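Local coordinates for protein phosphatidylinositide phosphatase SAC2 (Homo sapiens, PDB 4XUU) that removes the 4-phosphate mainly from phosphatidylinositol 4-phosphate as an inositol 4-phosphatase with a probable role in endocytic recycling, represented here by its pleckstrin-homology-like hSac2 domain, at residues K17-D22 with L50-N55; C35-I40 with P90-K95; S56-A61 with L103-K108; T131-A136 with L150-K155. All coordinates share one frame; numbering follows the deposited sequence.

Contact 1. Residues K17-D22 with L50-N55; sequences KLLLPD and LLLLSN
L19 and L52 meet tip to tip where the N-terminal helix 4-19 comes up to strand 48-54 of the pleckstrin-homology-like fold of the hSac2 domain. L52 CD1 is 4.1 Å from L19 CD2 and 4.2 Å from L19 CG, so a single methyl of the strand residue abuts the end of the helix residue. The torsions account for this: L19 puts CG opposite its backbone N (chi1 -162°), whereas L52 has CG opposite its carbonyl carbon (chi1 -52°), and each branch is thereby carried into the space between helix and strand. One residue on, L20 also directs its side chain at the strand, and its CD1 lies 4.2 Å from S54 CB. No hydrogen bond crosses between the segments, and all four touching residues are buried. L19 is further covered by L12 of the second subunit, which also packs on L50, while L20 also touches F26 and Y59. L51 and L53 serve another surface, packing on helix 129-145 through I135, M138, L139 and T142. S54 meets L20 through CB, while its polar end is engaged locally, with OG hydrogen-bonded to E24 OE1 and to the backbone N atoms of S56 and A57.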
loop_
_atom_site.group_PDB
_atom_site.type_symbol
_atom_site.label_atom_id
_atom_site.label_comp_id
_atom_site.label_asym_id
_atom_site.label_seq_id
_atom_site.Cartn_x
_atom_site.Cartn_y
_atom_site.Cartn_z
ATOM N N LYS A 17 -7.825 6.977 31.728
ATOM C CA LYS A 17 -8.087 8.326 32.211
ATOM C C LYS A 17 -6.809 8.995 32.724
ATOM O O LYS A 17 -6.621 10.204 32.557
ATOM C CB LYS A 17 -9.163 8.281 33.301
ATOM C CG LYS A 17 -9.707 9.630 33.740
ATOM C CD LYS A 17 -9.134 10.042 35.088
ATOM C CE LYS A 17 -9.939 11.176 35.699
ATOM N NZ LYS A 17 -9.551 11.409 37.114
ATOM N N LEU A 18 -5.939 8.201 33.347
ATOM C CA LEU A 18 -4.672 8.697 33.881
ATOM C C LEU A 18 -3.620 8.877 32.787
ATOM O O LEU A 18 -2.805 9.798 32.848
ATOM C CB LEU A 18 -4.139 7.746 34.957
ATOM C CG LEU A 18 -4.769 7.805 36.348
ATOM C CD1 LEU A 18 -4.649 6.455 37.045
ATOM C CD2 LEU A 18 -4.138 8.910 37.180
ATOM N N LEU A 19 -3.651 7.990 31.796
ATOM C CA LEU A 19 -2.648 7.946 30.731
ATOM C C LEU A 19 -2.497 9.266 29.969
ATOM O O LEU A 19 -1.386 9.653 29.609
ATOM C CB LEU A 19 -2.974 6.808 29.754
ATOM C CG LEU A 19 -1.881 6.282 28.816
ATOM C CD1 LEU A 19 -0.708 5.716 29.594
ATOM C CD2 LEU A 19 -2.450 5.224 27.886
ATOM N N LEU A 20 -3.617 9.945 29.735
ATOM C CA LEU A 20 -3.645 11.162 28.933
ATOM C C LEU A 20 -4.267 12.326 29.702
ATOM O O LEU A 20 -5.018 12.102 30.652
ATOM C CB LEU A 20 -4.437 10.916 27.645
ATOM C CG LEU A 20 -3.970 9.792 26.722
ATOM C CD1 LEU A 20 -5.011 9.514 25.660
ATOM C CD2 LEU A 20 -2.622 10.114 26.091
ATOM N N PRO A 21 -3.952 13.576 29.301
ATOM C CA PRO A 21 -4.621 14.748 29.868
ATOM C C PRO A 21 -6.140 14.705 29.694
ATOM O O PRO A 21 -6.639 14.052 28.775
ATOM C CB PRO A 21 -4.030 15.904 29.058
ATOM C CG PRO A 21 -2.675 15.434 28.687
ATOM C CD PRO A 21 -2.823 13.963 28.433
ATOM N N ASP A 22 -6.851 15.399 30.584
ATOM C CA ASP A 22 -8.319 15.471 30.596
ATOM C C ASP A 22 -8.949 15.647 29.217
ATOM O O ASP A 22 -9.907 14.955 28.873
ATOM C CB ASP A 22 -8.791 16.617 31.507
ATOM C CG ASP A 22 -8.761 16.255 32.985
ATOM O OD1 ASP A 22 -8.256 15.169 33.344
ATOM O OD2 ASP A 22 -9.252 17.069 33.798
ATOM N N LEU A 50 7.613 2.649 23.220
ATOM C CA LEU A 50 6.163 2.760 23.194
ATOM C C LEU A 50 5.749 4.052 22.487
ATOM O O LEU A 50 6.215 5.138 22.835
ATOM C CB LEU A 50 5.575 2.686 24.608
ATOM C CG LEU A 50 4.044 2.771 24.719
ATOM C CD1 LEU A 50 3.348 1.500 24.204
ATOM C CD2 LEU A 50 3.608 3.075 26.140
ATOM N N LEU A 51 4.885 3.917 21.485
ATOM C CA LEU A 51 4.345 5.065 20.766
ATOM C C LEU A 51 2.837 5.142 20.978
ATOM O O LEU A 51 2.110 4.196 20.653
ATOM C CB LEU A 51 4.674 4.979 19.270
ATOM C CG LEU A 51 4.079 6.014 18.303
ATOM C CD1 LEU A 51 4.638 7.423 18.538
ATOM C CD2 LEU A 51 4.312 5.587 16.860
ATOM N N LEU A 52 2.375 6.256 21.537
ATOM C CA LEU A 52 0.947 6.462 21.753
ATOM C C LEU A 52 0.445 7.628 20.918
ATOM O O LEU A 52 1.151 8.612 20.709
ATOM C CB LEU A 52 0.637 6.718 23.236
ATOM C CG LEU A 52 1.152 5.735 24.297
ATOM C CD1 LEU A 52 0.908 6.284 25.703
ATOM C CD2 LEU A 52 0.549 4.337 24.146
ATOM N N LEU A 53 -0.788 7.521 20.451
ATOM C CA LEU A 53 -1.374 8.591 19.674
ATOM C C LEU A 53 -2.687 9.063 20.295
ATOM O O LEU A 53 -3.630 8.287 20.459
ATOM C CB LEU A 53 -1.565 8.159 18.208
ATOM C CG LEU A 53 -2.267 9.131 17.256
ATOM C CD1 LEU A 53 -1.469 10.445 17.095
ATOM C CD2 LEU A 53 -2.550 8.472 15.900
ATOM N N SER A 54 -2.733 10.341 20.649
ATOM C CA SER A 54 -3.992 10.973 21.029
ATOM C C SER A 54 -4.494 11.840 19.879
ATOM O O SER A 54 -3.869 11.905 18.819
ATOM C CB SER A 54 -3.841 11.803 22.312
ATOM O OG SER A 54 -3.391 13.109 22.023
ATOM N N ASN A 55 -5.624 12.505 20.096
ATOM C CA ASN A 55 -6.210 13.387 19.093
ATOM C C ASN A 55 -5.369 14.639 18.819
ATOM O O ASN A 55 -5.544 15.296 17.795
ATOM C CB ASN A 55 -7.632 13.781 19.502
ATOM C CG ASN A 55 -7.659 14.701 20.713
ATOM O OD1 ASN A 55 -7.964 15.885 20.596
ATOM N ND2 ASN A 55 -7.329 14.163 21.876
#

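Contact 2. Residues C35-I40 with P90-K95; sequences CDPSLI and PTLFGK
P90 packs against C35 and D36, and L92 against P37, joining the loop after strand 26-34 to the loop after strand 81-88. The apolar contacts are two. C35 SG lies 4.3 Å from P90 CD, and P37 CG lies 4.2 Å from L92 CD1, so sulfur meets one proline ring while the other proline ring meets a leucine methyl. P90 has the largest share of the joint surface.

A polar atom enters once: D36 OD1 is 3.9 Å from P90 CG, with the two side chains crossing at about a right angle. This is van der Waals contact of a carboxylate oxygen with a ring carbon, and no hydrogen bond links the segments. The other oxygen, OD2, has stronger partners on the neighbouring strands, a salt bridge to R102 NH2 and a hydrogen bond to T116 OG1. Within 90-95, a weak hydrogen bond of 3.3 Å runs from T91 OG1 to G94 O across the bend of the loop.

The covalent term is the disulfide from C35 SG to C100 SG on strand 99-107, next to which P90 CD rests. The chemistry thus divides: directional and covalent bonds fix C35 and D36 to the sheet, while their meeting with 90-95 at the protein surface rests on non-directional packing, with the charge of D36 probably balanced by R102.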
loop_
_atom_site.group_PDB
_atom_site.type_symbol
_atom_site.label_atom_id
_atom_site.label_comp_id
_atom_site.label_asym_id
_atom_site.label_seq_id
_atom_site.Cartn_x
_atom_site.Cartn_y
_atom_site.Cartn_z
ATOM N N CYS A 35 15.486 1.998 16.102
ATOM C CA CYS A 35 16.161 1.522 14.895
ATOM C C CYS A 35 17.541 2.152 14.675
ATOM O O CYS A 35 18.406 1.540 14.044
ATOM C CB CYS A 35 15.261 1.718 13.667
ATOM S SG CYS A 35 16.092 1.501 12.078
ATOM N N ASP A 36 17.747 3.362 15.189
ATOM C CA ASP A 36 19.039 4.046 15.064
ATOM C C ASP A 36 20.119 3.470 15.983
ATOM O O ASP A 36 19.827 3.094 17.123
ATOM C CB ASP A 36 18.890 5.551 15.306
ATOM C CG ASP A 36 18.824 6.349 14.010
ATOM O OD1 ASP A 36 19.705 6.169 13.138
ATOM O OD2 ASP A 36 17.897 7.175 13.870
ATOM N N PRO A 37 21.372 3.395 15.486
ATOM C CA PRO A 37 22.491 2.952 16.325
ATOM C C PRO A 37 22.691 3.887 17.516
ATOM O O PRO A 37 22.937 5.082 17.334
ATOM C CB PRO A 37 23.697 3.019 15.378
ATOM C CG PRO A 37 23.114 2.934 14.010
ATOM C CD PRO A 37 21.798 3.646 14.096
ATOM N N SER A 38 22.556 3.336 18.721
ATOM C CA SER A 38 22.710 4.100 19.956
ATOM C C SER A 38 24.145 3.969 20.465
ATOM O O SER A 38 24.782 2.927 20.280
ATOM C CB SER A 38 21.702 3.630 21.009
ATOM O OG SER A 38 21.424 4.655 21.946
ATOM N N LEU A 39 24.639 5.022 21.113
ATOM C CA LEU A 39 26.079 5.168 21.365
ATOM C C LEU A 39 26.513 5.001 22.834
ATOM O O LEU A 39 27.452 5.663 23.289
ATOM C CB LEU A 39 26.580 6.512 20.796
ATOM C CG LEU A 39 26.168 6.882 19.357
ATOM C CD1 LEU A 39 26.065 8.422 19.211
ATOM C CD2 LEU A 39 27.155 6.278 18.316
ATOM N N ILE A 40 25.832 4.118 23.565
ATOM C CA ILE A 40 26.290 3.707 24.896
ATOM C C ILE A 40 27.224 2.507 24.722
ATOM O O ILE A 40 28.380 2.537 25.154
ATOM C CB ILE A 40 25.119 3.345 25.855
ATOM C CG1 ILE A 40 24.072 4.465 25.898
ATOM C CG2 ILE A 40 25.649 3.041 27.262
ATOM C CD1 ILE A 40 22.761 4.072 26.569
ATOM N N PRO A 90 19.254 2.662 8.086
ATOM C CA PRO A 90 20.567 3.272 7.863
ATOM C C PRO A 90 21.709 2.432 8.444
ATOM O O PRO A 90 22.222 2.741 9.525
ATOM C CB PRO A 90 20.456 4.620 8.591
ATOM C CG PRO A 90 19.420 4.404 9.640
ATOM C CD PRO A 90 18.433 3.450 9.029
ATOM N N THR A 91 22.098 1.378 7.730
ATOM C CA THR A 91 23.205 0.525 8.164
ATOM C C THR A 91 24.546 1.180 7.878
ATOM O O THR A 91 24.738 1.802 6.829
ATOM C CB THR A 91 23.180 -0.868 7.501
ATOM O OG1 THR A 91 22.828 -0.744 6.117
ATOM C CG2 THR A 91 22.188 -1.773 8.201
ATOM N N LEU A 92 25.476 1.030 8.816
ATOM C CA LEU A 92 26.802 1.620 8.683
ATOM C C LEU A 92 27.676 0.858 7.682
ATOM O O LEU A 92 28.672 1.393 7.191
ATOM C CB LEU A 92 27.471 1.746 10.058
ATOM C CG LEU A 92 26.741 2.679 11.039
ATOM C CD1 LEU A 92 26.998 2.302 12.491
ATOM C CD2 LEU A 92 27.092 4.145 10.789
ATOM N N PHE A 93 27.289 -0.384 7.383
ATOM C CA PHE A 93 27.892 -1.165 6.297
ATOM C C PHE A 93 26.971 -2.312 5.861
ATOM O O PHE A 93 26.168 -2.811 6.656
ATOM C CB PHE A 93 29.273 -1.710 6.701
ATOM C CG PHE A 93 29.315 -3.202 6.883
ATOM C CD1 PHE A 93 28.945 -3.780 8.092
ATOM C CD2 PHE A 93 29.720 -4.031 5.838
ATOM C CE1 PHE A 93 28.977 -5.162 8.255
ATOM C CE2 PHE A 93 29.747 -5.411 5.990
ATOM C CZ PHE A 93 29.380 -5.978 7.202
ATOM N N GLY A 94 27.097 -2.720 4.600
ATOM C CA GLY A 94 26.398 -3.896 4.084
ATOM C C GLY A 94 24.917 -3.702 3.821
ATOM O O GLY A 94 24.410 -2.577 3.826
ATOM N N LYS A 95 24.226 -4.819 3.599
ATOM C CA LYS A 95 22.807 -4.820 3.251
ATOM C C LYS A 95 21.918 -4.457 4.437
ATOM O O LYS A 95 22.065 -5.029 5.520
ATOM C CB LYS A 95 22.385 -6.188 2.706
ATOM C CG LYS A 95 22.985 -6.550 1.356
ATOM C CD LYS A 95 22.745 -8.018 1.033
ATOM C CE LYS A 95 23.320 -8.395 -0.321
ATOM N NZ LYS A 95 23.083 -9.832 -0.635
#

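Contact 3. Residues S56-A61 with L103-K108; sequences SAYYVA and LHYRYK
Y58 carries this contact, reaching across the interior of the pleckstrin-homology-like domain to L103 and Y105. Its own strand is paired with strand 70-77, through backbone hydrogen bonds of S56 with L78 and Y58 with L76. Y58 places CG between its backbone N and carbonyl carbon (chi1 68°), and this sends the ring inward from the strand. Its ring carbon CE2 comes 4.1 Å from L103 CD1, the two side chains sliding past each other in opposite directions and the methyl lying oblique to the ring. At the far end, Y58 OH lies 3.3 Å from Y105 CB and 3.8 Å from Y105 CG, the two side chains crossing at about a right angle. This is packing of a hydroxyl on the root of a second tyrosine; the hydroxyl of Y105 itself bonds to H165 ND1 and Q74 NE2. Y59 faces the other way, its OH hydrogen-bonded to E24 OE1. V60 again turns its side chain inward, packing on V49 and L51. Strands 57-63 and 99-107 are not neighbours in the sheet; Y58 joins them by side-chain packing across the buried core, with L76 of strand 70-77, L81 of strand 81-88 and L51 of strand 48-54 packed round it.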
loop_
_atom_site.group_PDB
_atom_site.type_symbol
_atom_site.label_atom_id
_atom_site.label_comp_id
_atom_site.label_asym_id
_atom_site.label_seq_id
_atom_site.Cartn_x
_atom_site.Cartn_y
_atom_site.Cartn_z
ATOM N N SER A 56 -4.453 14.958 19.730
ATOM C CA SER A 56 -3.690 16.200 19.640
ATOM C C SER A 56 -2.179 16.041 19.827
ATOM O O SER A 56 -1.424 16.984 19.598
ATOM C CB SER A 56 -4.221 17.193 20.662
ATOM O OG SER A 56 -3.906 16.771 21.975
ATOM N N ALA A 57 -1.741 14.853 20.236
ATOM C CA ALA A 57 -0.335 14.616 20.538
ATOM C C ALA A 57 0.056 13.163 20.327
ATOM O O ALA A 57 -0.792 12.272 20.314
ATOM C CB ALA A 57 -0.034 15.029 21.969
ATOM N N TYR A 58 1.350 12.928 20.149
ATOM C CA TYR A 58 1.878 11.576 20.200
ATOM C C TYR A 58 2.924 11.488 21.301
ATOM O O TYR A 58 3.527 12.502 21.677
ATOM C CB TYR A 58 2.417 11.116 18.838
ATOM C CG TYR A 58 3.658 11.824 18.350
ATOM C CD1 TYR A 58 3.603 13.157 17.927
ATOM C CD2 TYR A 58 4.885 11.158 18.291
ATOM C CE1 TYR A 58 4.742 13.813 17.468
ATOM C CE2 TYR A 58 6.029 11.800 17.829
ATOM C CZ TYR A 58 5.948 13.132 17.422
ATOM O OH TYR A 58 7.068 13.785 16.973
ATOM N N TYR A 59 3.103 10.282 21.832
ATOM C CA TYR A 59 3.942 10.047 23.000
ATOM C C TYR A 59 4.976 8.987 22.673
ATOM O O TYR A 59 4.632 7.917 22.156
ATOM C CB TYR A 59 3.086 9.585 24.182
ATOM C CG TYR A 59 2.044 10.594 24.616
ATOM C CD1 TYR A 59 0.876 10.795 23.872
ATOM C CD2 TYR A 59 2.228 11.346 25.765
ATOM C CE1 TYR A 59 -0.071 11.732 24.263
ATOM C CE2 TYR A 59 1.285 12.270 26.173
ATOM C CZ TYR A 59 0.141 12.468 25.421
ATOM O OH TYR A 59 -0.780 13.402 25.839
ATOM N N VAL A 60 6.241 9.290 22.960
ATOM C CA VAL A 60 7.325 8.345 22.720
ATOM C C VAL A 60 8.060 8.039 24.019
ATOM O O VAL A 60 8.590 8.939 24.674
ATOM C CB VAL A 60 8.322 8.850 21.651
ATOM C CG1 VAL A 60 9.300 7.750 21.280
ATOM C CG2 VAL A 60 7.589 9.348 20.404
ATOM N N ALA A 61 8.079 6.759 24.380
ATOM C CA ALA A 61 8.737 6.300 25.594
ATOM C C ALA A 61 9.764 5.219 25.278
ATOM O O ALA A 61 9.420 4.178 24.716
ATOM C CB ALA A 61 7.711 5.786 26.589
ATOM N N LEU A 103 10.378 9.733 12.312
ATOM C CA LEU A 103 9.455 10.805 12.674
ATOM C C LEU A 103 10.228 12.081 12.972
ATOM O O LEU A 103 10.860 12.197 14.023
ATOM C CB LEU A 103 8.626 10.411 13.906
ATOM C CG LEU A 103 7.913 9.052 13.955
ATOM C CD1 LEU A 103 7.331 8.802 15.336
ATOM C CD2 LEU A 103 6.828 8.958 12.906
ATOM N N HIS A 104 10.181 13.032 12.043
ATOM C CA HIS A 104 10.881 14.307 12.200
ATOM C C HIS A 104 10.008 15.294 12.966
ATOM O O HIS A 104 8.891 15.595 12.552
ATOM C CB HIS A 104 11.258 14.891 10.835
ATOM C CG HIS A 104 12.187 14.029 10.038
ATOM N ND1 HIS A 104 13.539 14.281 9.942
ATOM C CD2 HIS A 104 11.958 12.921 9.294
ATOM C CE1 HIS A 104 14.104 13.363 9.177
ATOM N NE2 HIS A 104 13.165 12.528 8.769
ATOM N N TYR A 105 10.518 15.795 14.085
ATOM C CA TYR A 105 9.763 16.746 14.893
ATOM C C TYR A 105 10.517 18.045 15.169
ATOM O O TYR A 105 11.754 18.080 15.189
ATOM C CB TYR A 105 9.261 16.098 16.191
ATOM C CG TYR A 105 10.316 15.773 17.232
ATOM C CD1 TYR A 105 10.973 14.540 17.228
ATOM C CD2 TYR A 105 10.633 16.685 18.241
ATOM C CE1 TYR A 105 11.933 14.230 18.190
ATOM C CE2 TYR A 105 11.588 16.387 19.211
ATOM C CZ TYR A 105 12.233 15.159 19.179
ATOM O OH TYR A 105 13.179 14.863 20.132
ATOM N N ARG A 106 9.751 19.112 15.366
ATOM C CA ARG A 106 10.301 20.419 15.671
ATOM C C ARG A 106 10.318 20.607 17.185
ATOM O O ARG A 106 9.325 20.332 17.867
ATOM C CB ARG A 106 9.485 21.512 14.984
ATOM C CG ARG A 106 10.146 22.876 14.995
ATOM C CD ARG A 106 9.422 23.850 14.082
ATOM N NE ARG A 106 9.815 23.695 12.682
ATOM C CZ ARG A 106 10.685 24.483 12.053
ATOM N NH1 ARG A 106 11.266 25.493 12.691
ATOM N NH2 ARG A 106 10.976 24.263 10.777
ATOM N N TYR A 107 11.456 21.061 17.699
ATOM C CA TYR A 107 11.658 21.224 19.133
ATOM C C TYR A 107 12.343 22.556 19.420
ATOM O O TYR A 107 13.414 22.840 18.876
ATOM C CB TYR A 107 12.476 20.054 19.691
ATOM C CG TYR A 107 12.764 20.144 21.171
ATOM C CD1 TYR A 107 11.744 19.998 22.111
ATOM C CD2 TYR A 107 14.060 20.373 21.634
ATOM C CE1 TYR A 107 12.006 20.083 23.476
ATOM C CE2 TYR A 107 14.333 20.457 22.997
ATOM C CZ TYR A 107 13.302 20.310 23.912
ATOM O OH TYR A 107 13.563 20.392 25.262
ATOM N N LYS A 108 11.717 23.361 20.277
ATOM C CA LYS A 108 12.145 24.738 20.533
ATOM C C LYS A 108 12.318 25.494 19.212
ATOM O O LYS A 108 13.279 26.245 19.031
ATOM C CB LYS A 108 13.440 24.785 21.365
ATOM C CG LYS A 108 13.471 23.878 22.597
ATOM C CD LYS A 108 12.574 24.371 23.721
ATOM C CE LYS A 108 12.900 23.654 25.015
ATOM N NZ LYS A 108 12.100 24.165 26.154
#

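Contact 4. Residues T131-A136 with L150-K155; sequences TLQCIA and LPIIEK
I152 sets both of its branches against A136 on helix 129-145, which packs on the sheet of the pleckstrin-homology-like hSac2 domain. Its CD1 is 4.0 Å from A136 CB and 3.7 Å from A136 O, and its CG2 is 4.1 Å from the same CB. Q133, one helical turn earlier, adds NE2 at 4.1 Å from I152 CG2. That amide arrives by a bend: CG is opposite the backbone N (chi1 -175°), then chi2 of 64° folds the chain over. The first torsion of I152 (-52°) turns CG2 toward both partners and carries CD1 onto A136. Cutting I152 back to an alanine removes both methyls, which is likely to open a gap beside A136 CB and leave Q133 NE2 without the methyl it lies against.

In the second shell, Q133 NE2 is hydrogen-bonded to E137 OE1. I84 packs on A136 and I86 on Q133, while the backbone of I153 bonds to both, fixing strand 152-154 parallel to strand 81-88. This strand, outermost within the chain, pairs antiparallel with one of the fourth subunit, where E154 OE2 makes a weak hydrogen bond to Q133 NE2 of that subunit. On the helix, away from I152, C134 forms a disulfide with C134 of the second subunit.

The contact therefore rests on van der Waals packing, its methyls lying against a carbonyl and an amide as well as A136 CB, with no hydrogen bond between the segments.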
loop_
_atom_site.group_PDB
_atom_site.type_symbol
_atom_site.label_atom_id
_atom_site.label_comp_id
_atom_site.label_asym_id
_atom_site.label_seq_id
_atom_site.Cartn_x
_atom_site.Cartn_y
_atom_site.Cartn_z
ATOM N N THR A 131 3.464 -2.589 8.412
ATOM C CA THR A 131 3.147 -2.190 9.782
ATOM C C THR A 131 3.467 -0.711 10.000
ATOM O O THR A 131 2.696 0.011 10.623
ATOM C CB THR A 131 3.930 -3.047 10.816
ATOM O OG1 THR A 131 3.567 -4.423 10.678
ATOM C CG2 THR A 131 3.637 -2.611 12.245
ATOM N N LEU A 132 4.609 -0.274 9.477
ATOM C CA LEU A 132 5.049 1.108 9.616
ATOM C C LEU A 132 4.231 2.059 8.736
ATOM O O LEU A 132 3.964 3.196 9.130
ATOM C CB LEU A 132 6.552 1.230 9.324
ATOM C CG LEU A 132 7.533 0.385 10.158
ATOM C CD1 LEU A 132 8.955 0.563 9.657
ATOM C CD2 LEU A 132 7.464 0.701 11.660
ATOM N N GLN A 133 3.826 1.592 7.556
ATOM C CA GLN A 133 2.972 2.389 6.672
ATOM C C GLN A 133 1.616 2.639 7.337
ATOM O O GLN A 133 1.054 3.728 7.227
ATOM C CB GLN A 133 2.808 1.712 5.303
ATOM C CG GLN A 133 2.029 2.527 4.256
ATOM C CD GLN A 133 2.710 3.842 3.854
ATOM O OE1 GLN A 133 3.929 3.903 3.669
ATOM N NE2 GLN A 133 1.912 4.896 3.706
ATOM N N CYS A 134 1.121 1.628 8.047
ATOM C CA CYS A 134 -0.134 1.713 8.788
ATOM C C CYS A 134 -0.087 2.741 9.906
ATOM O O CYS A 134 -1.005 3.559 10.036
ATOM C CB CYS A 134 -0.521 0.341 9.339
ATOM S SG CYS A 134 -1.170 -0.740 8.050
ATOM N N ILE A 135 0.980 2.699 10.702
ATOM C CA ILE A 135 1.164 3.650 11.797
ATOM C C ILE A 135 1.257 5.092 11.267
ATOM O O ILE A 135 0.576 5.983 11.772
ATOM C CB ILE A 135 2.397 3.286 12.683
ATOM C CG1 ILE A 135 2.167 1.942 13.391
ATOM C CG2 ILE A 135 2.689 4.392 13.696
ATOM C CD1 ILE A 135 3.422 1.330 13.988
ATOM N N ALA A 136 2.083 5.294 10.237
ATOM C CA ALA A 136 2.241 6.597 9.585
ATOM C C ALA A 136 0.912 7.134 9.075
ATOM O O ALA A 136 0.628 8.325 9.188
ATOM C CB ALA A 136 3.250 6.508 8.448
ATOM N N LEU A 150 0.480 16.100 6.843
ATOM C CA LEU A 150 1.668 15.357 7.225
ATOM C C LEU A 150 2.148 14.513 6.057
ATOM O O LEU A 150 1.522 13.506 5.727
ATOM C CB LEU A 150 1.380 14.462 8.437
ATOM C CG LEU A 150 2.566 13.684 9.013
ATOM C CD1 LEU A 150 3.606 14.637 9.590
ATOM C CD2 LEU A 150 2.096 12.709 10.065
ATOM N N PRO A 151 3.257 14.924 5.417
ATOM C CA PRO A 151 3.781 14.129 4.307
ATOM C C PRO A 151 4.411 12.808 4.765
ATOM O O PRO A 151 5.219 12.793 5.696
ATOM C CB PRO A 151 4.832 15.051 3.673
ATOM C CG PRO A 151 5.199 16.017 4.729
ATOM C CD PRO A 151 3.993 16.190 5.596
ATOM N N ILE A 152 4.009 11.712 4.126
ATOM C CA ILE A 152 4.671 10.421 4.295
ATOM C C ILE A 152 5.534 10.158 3.060
ATOM O O ILE A 152 5.023 10.078 1.938
ATOM C CB ILE A 152 3.671 9.259 4.492
ATOM C CG1 ILE A 152 2.669 9.584 5.606
ATOM C CG2 ILE A 152 4.417 7.962 4.801
ATOM C CD1 ILE A 152 1.452 8.672 5.635
ATOM N N ILE A 153 6.841 10.026 3.282
ATOM C CA ILE A 153 7.820 9.932 2.203
ATOM C C ILE A 153 8.490 8.557 2.139
ATOM O O ILE A 153 9.033 8.078 3.133
ATOM C CB ILE A 153 8.904 11.040 2.335
ATOM C CG1 ILE A 153 8.248 12.413 2.517
ATOM C CG2 ILE A 153 9.835 11.033 1.126
ATOM C CD1 ILE A 153 9.183 13.500 2.984
ATOM N N GLU A 154 8.438 7.930 0.966
ATOM C CA GLU A 154 9.195 6.711 0.701
ATOM C C GLU A 154 10.517 7.098 0.050
ATOM O O GLU A 154 10.538 7.590 -1.083
ATOM C CB GLU A 154 8.430 5.768 -0.231
ATOM C CG GLU A 154 7.039 5.339 0.229
ATOM C CD GLU A 154 6.298 4.536 -0.844
ATOM O OE1 GLU A 154 6.932 3.668 -1.489
ATOM O OE2 GLU A 154 5.083 4.771 -1.045
ATOM N N LYS A 155 11.614 6.889 0.773
ATOM C CA LYS A 155 12.962 7.162 0.263
ATOM C C LYS A 155 14.012 6.441 1.098
ATOM O O LYS A 155 13.688 5.819 2.108
ATOM C CB LYS A 155 13.248 8.673 0.216
ATOM C CG LYS A 155 13.330 9.371 1.574
ATOM C CD LYS A 155 13.600 10.869 1.420
ATOM C CE LYS A 155 15.074 11.177 1.149
ATOM N NZ LYS A 155 15.927 11.044 2.367
#

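How the contacts relate
Contacts 1, 3 and 4 all reach the same sheet of the hSac2 domain. Contacts 1 and 3 are joined directly: strands 48-54 and 57-63 are neighbours, with L50 N to A61 O and L52 O to Y59 N both at 2.8 Å, although the contact centres are 13 Å apart. Contact 1 also touches contact 4, where L51 CD2 lies 3.8 Å from I135 CG2, and both meet the second subunit. Contacts 3 and 4 stay about 6 Å apart at their nearest atoms. Contact 2 stands apart, its centre 30 Å from that of contact 1, on the opposite side of the chain's centre. The catalytic Sac domain is not part of this chain.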